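Local coordinates for type II 3-hydroxyacyl-CoA dehydrogenase (PDB 1UAY), which probably catalyses the NAD-dependent oxidation of 3-hydroxyacyl-CoA in fatty acid beta-oxidation, as a member of the short-chain dehydrogenase family, at residues A[107-112]-A[130-135]. Numbering follows the deposited sequence.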
ATOM      1  N   ASN A 107       7.457  -9.645  21.328  1.00  6.84           N
ATOM      2  CA  ASN A 107       8.065  -9.928  22.621  1.00  7.72           C
ATOM      3  C   ASN A 107       9.373  -9.150  22.760  1.00  6.76           C
ATOM      4  O   ASN A 107       9.627  -8.518  23.786  1.00  7.70           O
ATOM      5  CB  ASN A 107       8.301 -11.440  22.746  1.00  7.29           C
ATOM      6  CG  ASN A 107       8.474 -11.892  24.181  1.00  9.26           C
ATOM      7  OD1 ASN A 107       7.910 -11.304  25.104  1.00  9.88           O
ATOM      8  ND2 ASN A 107       9.239 -12.960  24.373  1.00 11.64           N
ATOM      9  N   VAL A 108      10.198  -9.180  21.722  1.00  6.28           N
ATOM     10  CA  VAL A 108      11.465  -8.463  21.748  1.00  7.77           C
ATOM     11  C   VAL A 108      11.224  -6.954  21.820  1.00  8.31           C
ATOM     12  O   VAL A 108      11.883  -6.241  22.579  1.00  8.76           O
ATOM     13  CB  VAL A 108      12.303  -8.804  20.495  1.00  6.93           C
ATOM     14  CG1 VAL A 108      13.513  -7.882  20.390  1.00  9.54           C
ATOM     15  CG2 VAL A 108      12.747 -10.261  20.565  1.00  9.63           C
ATOM     16  N   LEU A 109      10.260  -6.471  21.046  1.00  6.63           N
ATOM     17  CA  LEU A 109       9.966  -5.047  21.030  1.00  7.57           C
ATOM     18  C   LEU A 109       9.500  -4.506  22.380  1.00  6.91           C
ATOM     19  O   LEU A 109      10.026  -3.501  22.865  1.00  7.20           O
ATOM     20  CB  LEU A 109       8.921  -4.745  19.952  1.00  8.73           C
ATOM     21  CG  LEU A 109       8.575  -3.270  19.732  1.00 11.81           C
ATOM     22  CD1 LEU A 109       8.271  -3.035  18.261  1.00 13.77           C
ATOM     23  CD2 LEU A 109       7.404  -2.874  20.610  1.00 13.47           C
ATOM     24  N   ARG A 110       8.525  -5.169  22.996  1.00  6.55           N
ATOM     25  CA  ARG A 110       8.002  -4.698  24.279  1.00  6.45           C
ATOM     26  C   ARG A 110       9.036  -4.759  25.404  1.00  6.38           C
ATOM     27  O   ARG A 110       9.120  -3.842  26.225  1.00  6.91           O
ATOM     28  CB  ARG A 110       6.757  -5.508  24.678  1.00  7.12           C
ATOM     29  CG  ARG A 110       7.067  -6.900  25.197  1.00  7.59           C
ATOM     30  CD  ARG A 110       5.833  -7.781  25.393  1.00  7.97           C
ATOM     31  NE  ARG A 110       6.250  -9.067  25.949  1.00  8.77           N
ATOM     32  CZ  ARG A 110       6.134  -9.416  27.227  1.00  9.48           C
ATOM     33  NH1 ARG A 110       5.587  -8.590  28.109  1.00  9.78           N
ATOM     34  NH2 ARG A 110       6.624 -10.578  27.636  1.00 11.06           N
ATOM     35  N   LEU A 111       9.828  -5.827  25.433  1.00  6.11           N
ATOM     36  CA  LEU A 111      10.828  -6.001  26.480  1.00  6.58           C
ATOM     37  C   LEU A 111      12.025  -5.076  26.310  1.00  6.93           C
ATOM     38  O   LEU A 111      12.514  -4.498  27.285  1.00  7.47           O
ATOM     39  CB  LEU A 111      11.273  -7.467  26.534  1.00  6.65           C
ATOM     40  CG  LEU A 111      10.155  -8.427  26.958  1.00  5.32           C
ATOM     41  CD1 LEU A 111      10.638  -9.860  26.861  1.00  8.81           C
ATOM     42  CD2 LEU A 111       9.706  -8.108  28.381  1.00  7.67           C
ATOM     43  N   ALA A 112      12.497  -4.919  25.079  1.00  6.87           N
ATOM     44  CA  ALA A 112      13.626  -4.032  24.836  1.00  7.19           C
ATOM     45  C   ALA A 112      13.196  -2.587  25.089  1.00  6.86           C
ATOM     46  O   ALA A 112      13.902  -1.828  25.752  1.00  8.09           O
ATOM     47  CB  ALA A 112      14.130  -4.192  23.401  1.00  7.65           C
ATOM     48  N   ILE A 130      14.499   0.365  17.280  1.00  6.37           N
ATOM     49  CA  ILE A 130      14.133  -1.036  17.137  1.00  7.07           C
ATOM     50  C   ILE A 130      13.812  -1.303  15.671  1.00  6.33           C
ATOM     51  O   ILE A 130      12.919  -0.682  15.094  1.00  6.60           O
ATOM     52  CB  ILE A 130      12.918  -1.375  18.026  1.00  7.04           C
ATOM     53  CG1 ILE A 130      13.269  -1.081  19.490  1.00  9.51           C
ATOM     54  CG2 ILE A 130      12.520  -2.842  17.846  1.00  7.90           C
ATOM     55  CD1 ILE A 130      12.137  -1.320  20.471  1.00 10.47           C
ATOM     56  N   VAL A 131      14.567  -2.213  15.065  1.00  6.26           N
ATOM     57  CA  VAL A 131      14.382  -2.560  13.663  1.00  6.69           C
ATOM     58  C   VAL A 131      13.873  -3.986  13.554  1.00  7.17           C
ATOM     59  O   VAL A 131      14.547  -4.930  13.980  1.00  7.10           O
ATOM     60  CB  VAL A 131      15.709  -2.452  12.884  1.00  6.75           C
ATOM     61  CG1 VAL A 131      15.476  -2.732  11.402  1.00  8.79           C
ATOM     62  CG2 VAL A 131      16.313  -1.071  13.082  1.00  8.96           C
ATOM     63  N   ASN A 132      12.675  -4.136  13.002  1.00  5.90           N
ATOM     64  CA  ASN A 132      12.087  -5.456  12.831  1.00  7.02           C
ATOM     65  C   ASN A 132      12.270  -5.921  11.398  1.00  6.81           C
ATOM     66  O   ASN A 132      12.550  -5.121  10.503  1.00  7.40           O
ATOM     67  CB  ASN A 132      10.601  -5.433  13.195  1.00  7.77           C
ATOM     68  CG  ASN A 132      10.367  -5.077  14.651  1.00  8.59           C
ATOM     69  OD1 ASN A 132      11.187  -5.384  15.513  1.00 11.59           O
ATOM     70  ND2 ASN A 132       9.234  -4.451  14.934  1.00 13.53           N
ATOM     71  N   THR A 133      12.113  -7.222  11.187  1.00  7.43           N
ATOM     72  CA  THR A 133      12.277  -7.798   9.867  1.00  7.07           C
ATOM     73  C   THR A 133      11.015  -8.515   9.428  1.00  7.37           C
ATOM     74  O   THR A 133      10.582  -9.484  10.054  1.00  8.30           O
ATOM     75  CB  THR A 133      13.451  -8.799   9.849  1.00  7.47           C
ATOM     76  OG1 THR A 133      14.615  -8.178  10.408  1.00  8.05           O
ATOM     77  CG2 THR A 133      13.760  -9.235   8.425  1.00  9.00           C
ATOM     78  N   ALA A 134      10.407  -8.021   8.357  1.00  7.93           N
ATOM     79  CA  ALA A 134       9.213  -8.649   7.821  1.00  7.80           C
ATOM     80  C   ALA A 134       9.659  -9.422   6.582  1.00  8.91           C
ATOM     81  O   ALA A 134      10.622 -10.189   6.641  1.00 10.14           O
ATOM     82  CB  ALA A 134       8.169  -7.592   7.465  1.00  9.16           C
ATOM     83  N   SER A 135       8.976  -9.207   5.466  1.00  8.42           N
ATOM     84  CA  SER A 135       9.290  -9.876   4.205  1.00  8.45           C
ATOM     85  C   SER A 135       8.342  -9.337   3.159  1.00  9.54           C
ATOM     86  O   SER A 135       7.253  -8.874   3.488  1.00  9.01           O
ATOM     87  CB  SER A 135       9.083 -11.391   4.324  1.00  9.57           C
ATOM     88  OG  SER A 135       9.127 -12.025   3.048  1.00 11.18           O
TER
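The side-chain oxygen OD1 of N107 is gripped twice by R110, one turn further along helix 91-116. R110 NE lies 2.9 Å from N107 OD1, and R110 NH2 also lies 2.9 Å from that oxygen. The guanidinium approaches side-on, with the oxygen close to its plane. From the N107 carboxamide, NH2 of R110 stands almost straight beyond OD1 (C=O...N 165°), and NE comes in the carbonyl plane at 148°. L111 CD2 covers one face of the guanidinium, 3.9 Å above the R110 plane. NH2 also forms a salt bridge with E51, and NH1 bonds to the carbonyl oxygen of H89 in the second subunit. N107 ND2 donates to the carbonyl oxygen of V48, a residue of the adenosine pocket.

L109 carries the helix side of the contact with strand 128-133. Its CG is anti to the backbone N (chi1 -176°), beside the carbonyl carbon, where CG meets I130 and CD1 meets N132. The extended I130 side chain crosses it at about a right angle. I130 CD1 reaches L109 CG at 4.1 Å and lies 3.9 Å from the backbone oxygen L109 O. N132 meets the CD1 methyl, its side chain also crossing that of L109 at about a right angle. Its amide ND2 sits 3.7 Å from L109 CD1, a van der Waals contact. N132 also touches S72 and V155, while V108 and A112 pack on the adjacent strand 67-72.

Strand 67-72, helix 91-116 and strand 128-133 form a right-handed beta-alpha-beta crossover of the Rossmann fold. No hydrogen bond joins segments 107-112 and 130-135. They meet through van der Waals contact alone, centred on L109, while the buried R110 guanidinium is hydrogen-bonded to N107 and to H89 of the second subunit, its charge paired with E51.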